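Local coordinates for protein lipid binding hydrolase (Escherichia coli, PDB 2IF6) that is an uncharacterised metalloprotein of the permuted papain-like amidase family, probably a hydrolase and possibly one that binds lipid, at residues Q19-Q24 and N141-A146; M36-N41 and V53-L58. One frame throughout, in Å; residues are numbered along the deposited sequence.

Contact 1. Residues Q19-Q24 and N141-A146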
loop_
_atom_site.group_PDB
_atom_site.type_symbol
_atom_site.label_atom_id
_atom_site.label_comp_id
_atom_site.label_asym_id
_atom_site.label_seq_id
_atom_site.Cartn_x
_atom_site.Cartn_y
_atom_site.Cartn_z
ATOM N N GLN A 19 -10.770 -10.222 -0.032
ATOM C CA GLN A 19 -10.275 -9.804 -1.345
ATOM C C GLN A 19 -8.790 -10.113 -1.582
ATOM O O GLN A 19 -8.291 -9.892 -2.676
ATOM C CB GLN A 19 -10.558 -8.325 -1.637
ATOM C CG GLN A 19 -9.791 -7.328 -0.802
ATOM C CD GLN A 19 -10.669 -6.625 0.219
ATOM O OE1 GLN A 19 -11.268 -7.268 1.104
ATOM N NE2 GLN A 19 -10.758 -5.289 0.103
ATOM N N SER A 20 -8.090 -10.617 -0.570
ATOM C CA SER A 20 -6.635 -10.693 -0.646
ATOM C C SER A 20 -6.139 -11.551 -1.812
ATOM O O SER A 20 -5.248 -11.145 -2.562
ATOM C CB SER A 20 -6.056 -11.170 0.681
ATOM O OG SER A 20 -4.660 -11.353 0.573
ATOM N N LYS A 21 -6.744 -12.729 -1.973
ATOM C CA LYS A 21 -6.386 -13.631 -3.048
ATOM C C LYS A 21 -6.635 -13.059 -4.443
ATOM O O LYS A 21 -5.788 -13.158 -5.337
ATOM C CB LYS A 21 -7.095 -14.984 -2.849
ATOM C CG LYS A 21 -6.603 -16.041 -3.804
ATOM C CD LYS A 21 -5.184 -16.477 -3.442
ATOM C CE LYS A 21 -4.328 -16.485 -4.690
ATOM N NZ LYS A 21 -3.222 -17.483 -4.597
ATOM N N ALA A 22 -7.793 -12.446 -4.642
ATOM C CA ALA A 22 -8.094 -11.796 -5.917
ATOM C C ALA A 22 -7.060 -10.724 -6.265
ATOM O O ALA A 22 -6.625 -10.635 -7.398
ATOM C CB ALA A 22 -9.499 -11.182 -5.868
ATOM N N ILE A 23 -6.695 -9.905 -5.274
ATOM C CA ILE A 23 -5.684 -8.878 -5.458
ATOM C C ILE A 23 -4.347 -9.510 -5.879
ATOM O O ILE A 23 -3.762 -9.106 -6.868
ATOM C CB ILE A 23 -5.509 -7.999 -4.195
ATOM C CG1 ILE A 23 -6.729 -7.068 -4.019
ATOM C CG2 ILE A 23 -4.268 -7.139 -4.319
ATOM C CD1 ILE A 23 -6.810 -6.439 -2.656
ATOM N N GLN A 24 -3.899 -10.525 -5.157
ATOM C CA GLN A 24 -2.634 -11.211 -5.488
ATOM C C GLN A 24 -2.625 -11.711 -6.939
ATOM O O GLN A 24 -1.650 -11.547 -7.695
ATOM C CB GLN A 24 -2.444 -12.391 -4.543
ATOM C CG GLN A 24 -2.200 -12.011 -3.082
ATOM C CD GLN A 24 -1.936 -13.240 -2.256
ATOM O OE1 GLN A 24 -2.612 -14.259 -2.417
ATOM N NE2 GLN A 24 -0.936 -13.177 -1.400
ATOM N N ASN A 141 -8.578 -14.669 -14.294
ATOM C CA ASN A 141 -8.928 -15.737 -13.338
ATOM C C ASN A 141 -10.382 -15.625 -12.856
ATOM O O ASN A 141 -10.822 -14.544 -12.511
ATOM C CB ASN A 141 -7.971 -15.737 -12.142
ATOM C CG ASN A 141 -7.997 -17.048 -11.358
ATOM O OD1 ASN A 141 -8.893 -17.289 -10.535
ATOM N ND2 ASN A 141 -6.986 -17.883 -11.575
ATOM N N PRO A 142 -11.131 -16.752 -12.838
ATOM C CA PRO A 142 -12.544 -16.745 -12.432
ATOM C C PRO A 142 -12.751 -16.302 -10.986
ATOM O O PRO A 142 -13.808 -15.739 -10.668
ATOM C CB PRO A 142 -12.970 -18.209 -12.590
ATOM C CG PRO A 142 -11.986 -18.804 -13.544
ATOM C CD PRO A 142 -10.685 -18.107 -13.215
ATOM N N LEU A 143 -11.754 -16.538 -10.126
ATOM C CA LEU A 143 -11.796 -16.024 -8.756
ATOM C C LEU A 143 -11.810 -14.499 -8.801
ATOM O O LEU A 143 -12.574 -13.865 -8.097
ATOM C CB LEU A 143 -10.622 -16.539 -7.921
ATOM C CG LEU A 143 -10.720 -16.442 -6.390
ATOM C CD1 LEU A 143 -10.101 -17.650 -5.733
ATOM C CD2 LEU A 143 -10.056 -15.178 -5.824
ATOM N N VAL A 144 -10.988 -13.922 -9.673
ATOM C CA VAL A 144 -10.925 -12.492 -9.816
ATOM C C VAL A 144 -12.258 -11.954 -10.395
ATOM O O VAL A 144 -12.815 -10.965 -9.867
ATOM C CB VAL A 144 -9.710 -12.096 -10.672
ATOM C CG1 VAL A 144 -9.759 -10.627 -11.075
ATOM C CG2 VAL A 144 -8.408 -12.404 -9.890
ATOM N N GLN A 145 -12.748 -12.590 -11.467
ATOM C CA GLN A 145 -14.024 -12.161 -12.058
ATOM C C GLN A 145 -15.173 -12.235 -11.044
ATOM O O GLN A 145 -15.998 -11.308 -11.004
ATOM C CB GLN A 145 -14.351 -12.912 -13.360
ATOM C CG GLN A 145 -13.535 -12.478 -14.586
ATOM C CD GLN A 145 -13.966 -11.129 -15.177
ATOM O OE1 GLN A 145 -15.141 -10.728 -15.110
ATOM N NE2 GLN A 145 -13.006 -10.425 -15.761
ATOM N N ALA A 146 -15.210 -13.275 -10.205
ATOM C CA ALA A 146 -16.257 -13.383 -9.173
ATOM C C ALA A 146 -16.220 -12.225 -8.163
ATOM O O ALA A 146 -17.249 -11.630 -7.835
ATOM C CB ALA A 146 -16.201 -14.730 -8.460
#
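Ala22 and Val144 mark the place where two helices of this permuted papain-like fold come together, their CA atoms 4.9 Å apart. The axes of 20-24 and 142-146 pass 8.9 Å from each other, and their N-to-C directions diverge by 121°, a steep crossing between parts distant in sequence. Such a junction illustrates how a small residue lets one helix come up to another: the methyl of Ala22 takes little room, so branched side chains from the facing helix can meet its backbone as well as its side chain. The interface is small, with 166 Å² buried in total, and the contacts across it are apolar or van der Waals.

Leu143 supplies one half of the grip. Its CG lies trans to the backbone N (chi1 -163°), which sends the branch across the gap, and CD2 settles 3.7 Å from the amide N of Ala22 while also resting on Ala22 CB. The same methyl reaches Lys21 CG at 4.1 Å, the leucine and lysine side chains crossing at about a right angle; only the aliphatic root of Lys21 takes part, since its amino end leads away. Val144 closes the more buried flank through CG2, which lies near Ala22 CB, and Leu25, further along helix 20-27, packs on Val144 as well.

Side-chain bonds on both helices frame the junction. Ser20 OG binds Ser15 O and Ser32 OG, tying helix 20-27 to the loops around it. On the other helix Asn141 is the N-cap: its OD1 accepts from Leu143 N at 3.0 Å, with the donor tilted 19° from the carbonyl plane, so the leucine that reaches across has a capped amide. At the buried flank, Val144 CG2 sits 3.5 Å from Ala22 O.

Contact 2. Residues M36-N41 and V53-L58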
loop_
_atom_site.group_PDB
_atom_site.type_symbol
_atom_site.label_atom_id
_atom_site.label_comp_id
_atom_site.label_asym_id
_atom_site.label_seq_id
_atom_site.Cartn_x
_atom_site.Cartn_y
_atom_site.Cartn_z
ATOM N N MET A 36 2.996 2.779 5.362
ATOM C CA MET A 36 4.270 3.517 5.411
ATOM C C MET A 36 4.605 3.762 6.857
ATOM O O MET A 36 3.725 4.180 7.652
ATOM C CB MET A 36 4.156 4.855 4.659
ATOM C CG MET A 36 5.452 5.804 4.629
ATOM S SD MET A 36 5.039 7.436 3.945
ATOM C CE MET A 36 4.342 8.283 5.411
ATOM N N LEU A 37 5.858 3.507 7.207
ATOM C CA LEU A 37 6.334 3.700 8.582
ATOM C C LEU A 37 6.306 5.205 8.902
ATOM O O LEU A 37 6.666 6.025 8.055
ATOM C CB LEU A 37 7.748 3.146 8.764
ATOM C CG LEU A 37 7.983 1.671 9.162
ATOM C CD1 LEU A 37 7.570 1.449 10.592
ATOM C CD2 LEU A 37 7.264 0.713 8.205
ATOM N N VAL A 38 5.813 5.542 10.105
ATOM C CA VAL A 38 5.970 6.894 10.675
ATOM C C VAL A 38 6.461 6.708 12.125
ATOM O O VAL A 38 5.801 6.013 12.929
ATOM C CB VAL A 38 4.692 7.752 10.618
ATOM C CG1 VAL A 38 4.917 9.105 11.313
ATOM C CG2 VAL A 38 4.290 8.004 9.196
ATOM N N MET A 39 7.636 7.260 12.425
ATOM C CA MET A 39 8.162 7.278 13.786
ATOM C C MET A 39 7.487 8.408 14.554
ATOM O O MET A 39 7.563 9.583 14.185
ATOM C CB MET A 39 9.697 7.383 13.815
ATOM C CG MET A 39 10.402 6.390 12.898
ATOM S SD MET A 39 9.935 4.637 13.095
ATOM C CE MET A 39 10.655 4.318 14.672
ATOM N N ARG A 40 6.754 8.041 15.596
ATOM C CA ARG A 40 6.061 9.026 16.421
ATOM C C ARG A 40 6.645 8.925 17.815
ATOM O O ARG A 40 6.616 7.861 18.429
ATOM C CB ARG A 40 4.571 8.755 16.441
ATOM C CG ARG A 40 3.915 8.731 15.063
ATOM C CD ARG A 40 2.491 8.202 15.213
ATOM N NE ARG A 40 1.541 9.200 15.695
ATOM C CZ ARG A 40 0.401 8.905 16.326
ATOM N NH1 ARG A 40 0.069 7.639 16.579
ATOM N NH2 ARG A 40 -0.414 9.858 16.715
ATOM N N ASN A 41 7.255 10.009 18.289
ATOM C CA ASN A 41 8.040 9.965 19.537
ATOM C C ASN A 41 9.004 8.781 19.530
ATOM O O ASN A 41 9.154 8.067 20.521
ATOM C CB ASN A 41 7.109 9.941 20.765
ATOM C CG ASN A 41 7.820 10.276 22.077
ATOM O OD1 ASN A 41 7.164 10.555 23.082
ATOM N ND2 ASN A 41 9.151 10.218 22.089
ATOM N N VAL A 53 -8.044 5.833 7.233
ATOM C CA VAL A 53 -6.587 6.024 7.227
ATOM C C VAL A 53 -6.198 6.352 8.667
ATOM O O VAL A 53 -6.838 7.181 9.343
ATOM C CB VAL A 53 -6.142 7.149 6.272
ATOM C CG1 VAL A 53 -4.612 7.384 6.395
ATOM C CG2 VAL A 53 -6.592 6.857 4.767
ATOM N N LYS A 54 -5.153 5.696 9.150
ATOM C CA LYS A 54 -4.829 5.702 10.580
ATOM C C LYS A 54 -3.392 5.241 10.813
ATOM O O LYS A 54 -2.742 4.674 9.911
ATOM C CB LYS A 54 -5.756 4.731 11.330
ATOM C CG LYS A 54 -5.405 3.249 11.032
ATOM C CD LYS A 54 -6.417 2.257 11.588
ATOM C CE LYS A 54 -6.083 1.898 13.026
ATOM N NZ LYS A 54 -7.177 1.065 13.650
ATOM N N TYR A 55 -2.921 5.462 12.029
ATOM C CA TYR A 55 -1.661 4.883 12.521
ATOM C C TYR A 55 -1.905 3.635 13.365
ATOM O O TYR A 55 -2.777 3.622 14.244
ATOM C CB TYR A 55 -0.943 5.862 13.434
ATOM C CG TYR A 55 -0.681 7.234 12.881
ATOM C CD1 TYR A 55 0.251 7.439 11.858
ATOM C CD2 TYR A 55 -1.325 8.345 13.429
ATOM C CE1 TYR A 55 0.529 8.715 11.395
ATOM C CE2 TYR A 55 -1.081 9.609 12.971
ATOM C CZ TYR A 55 -0.151 9.798 11.961
ATOM O OH TYR A 55 0.057 11.072 11.525
ATOM N N THR A 56 -1.103 2.609 13.127
ATOM C CA THR A 56 -1.175 1.361 13.854
ATOM C C THR A 56 0.204 1.003 14.398
ATOM O O THR A 56 1.171 1.068 13.652
ATOM C CB THR A 56 -1.584 0.222 12.878
ATOM O OG1 THR A 56 -2.856 0.543 12.312
ATOM C CG2 THR A 56 -1.669 -1.099 13.582
ATOM N N PRO A 57 0.303 0.585 15.681
ATOM C CA PRO A 57 1.620 0.154 16.169
ATOM C C PRO A 57 2.218 -0.965 15.302
ATOM O O PRO A 57 1.530 -1.889 14.903
ATOM C CB PRO A 57 1.328 -0.334 17.592
ATOM C CG PRO A 57 0.138 0.401 18.013
ATOM C CD PRO A 57 -0.716 0.547 16.757
ATOM N N LEU A 58 3.490 -0.846 14.976
ATOM C CA LEU A 58 4.151 -1.806 14.074
ATOM C C LEU A 58 3.988 -3.287 14.492
ATOM O O LEU A 58 3.729 -4.156 13.670
ATOM C CB LEU A 58 5.633 -1.447 13.925
ATOM C CG LEU A 58 6.479 -2.405 13.086
ATOM C CD1 LEU A 58 5.978 -2.391 11.604
ATOM C CD2 LEU A 58 7.943 -1.984 13.148
#
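Val38 lies nearest Tyr55 and Leu37 nearest Leu58, each pair with CA atoms 8.1 Å apart, across two segments whose touching parts run 107° from one another. They belong to a β-meander in the antiparallel sheet of the papain-like fold, where strand 43-49 lies between 33-40 and 53-57. The example shows how strands that are not neighbours can still meet: the side chains of Arg40 and Tyr55 reach past the intervening strand, while shorter apolar ones fill in beside them.

Arg40 and Tyr55 make the main bridge, an offset cation-pi stack. The arginine chain turns at chi3 (80°), which lays its guanidinium on one face of the phenol ring with the planes 19° apart. CD stands almost over the ring centroid, at 4.0 Å, in a CH-pi contact, whereas CZ is displaced toward the rim and comes within 3.4 Å of Tyr55 CD2. Both the charged head and the methylene before it therefore use the aromatic surface. A second cation-pi partner, Tyr45 on the middle strand, also engages Arg40, and Lys92 and Leu95 touch Tyr55.

Val38, two residues before Arg40 on the same side of its strand, meets the tyrosine obliquely, its CB 4.3 Å from CE1. Leu37 points to the other side of that strand and joins Leu58, the first residue of helix 58-63; Ile11 touches both leucines, drawing strand 10-13 into the cluster. On strand 53-57, Thr56 points away from 36-41, and its OG1 bonds OE2 of Glu48, a residue of a possible Cys-His-Glu triad. The leucine pair itself meets methyl to methyl, with CD1 of Leu37 4.3 Å from CD1 of Leu58.

The two contacts lie on opposite sides of the chain's centre, about 29 Å apart between their own centres, and share no element, although helix 20-27 of contact 1 leads directly to strand 33-40 of contact 2. Contact 2 is nested within the long loop that contact 1 closes: one joins helices far apart in sequence, the other strands of a local meander and the start of the helix that follows it. Both are partly buried, but contact 1 runs out to exposed residues at its margin, whereas no touching residue of contact 2 is fully exposed. Contact 1 relies on methyl groups against a helix backbone, whereas contact 2 adds a charged, aromatic stack beside its aliphatic packing.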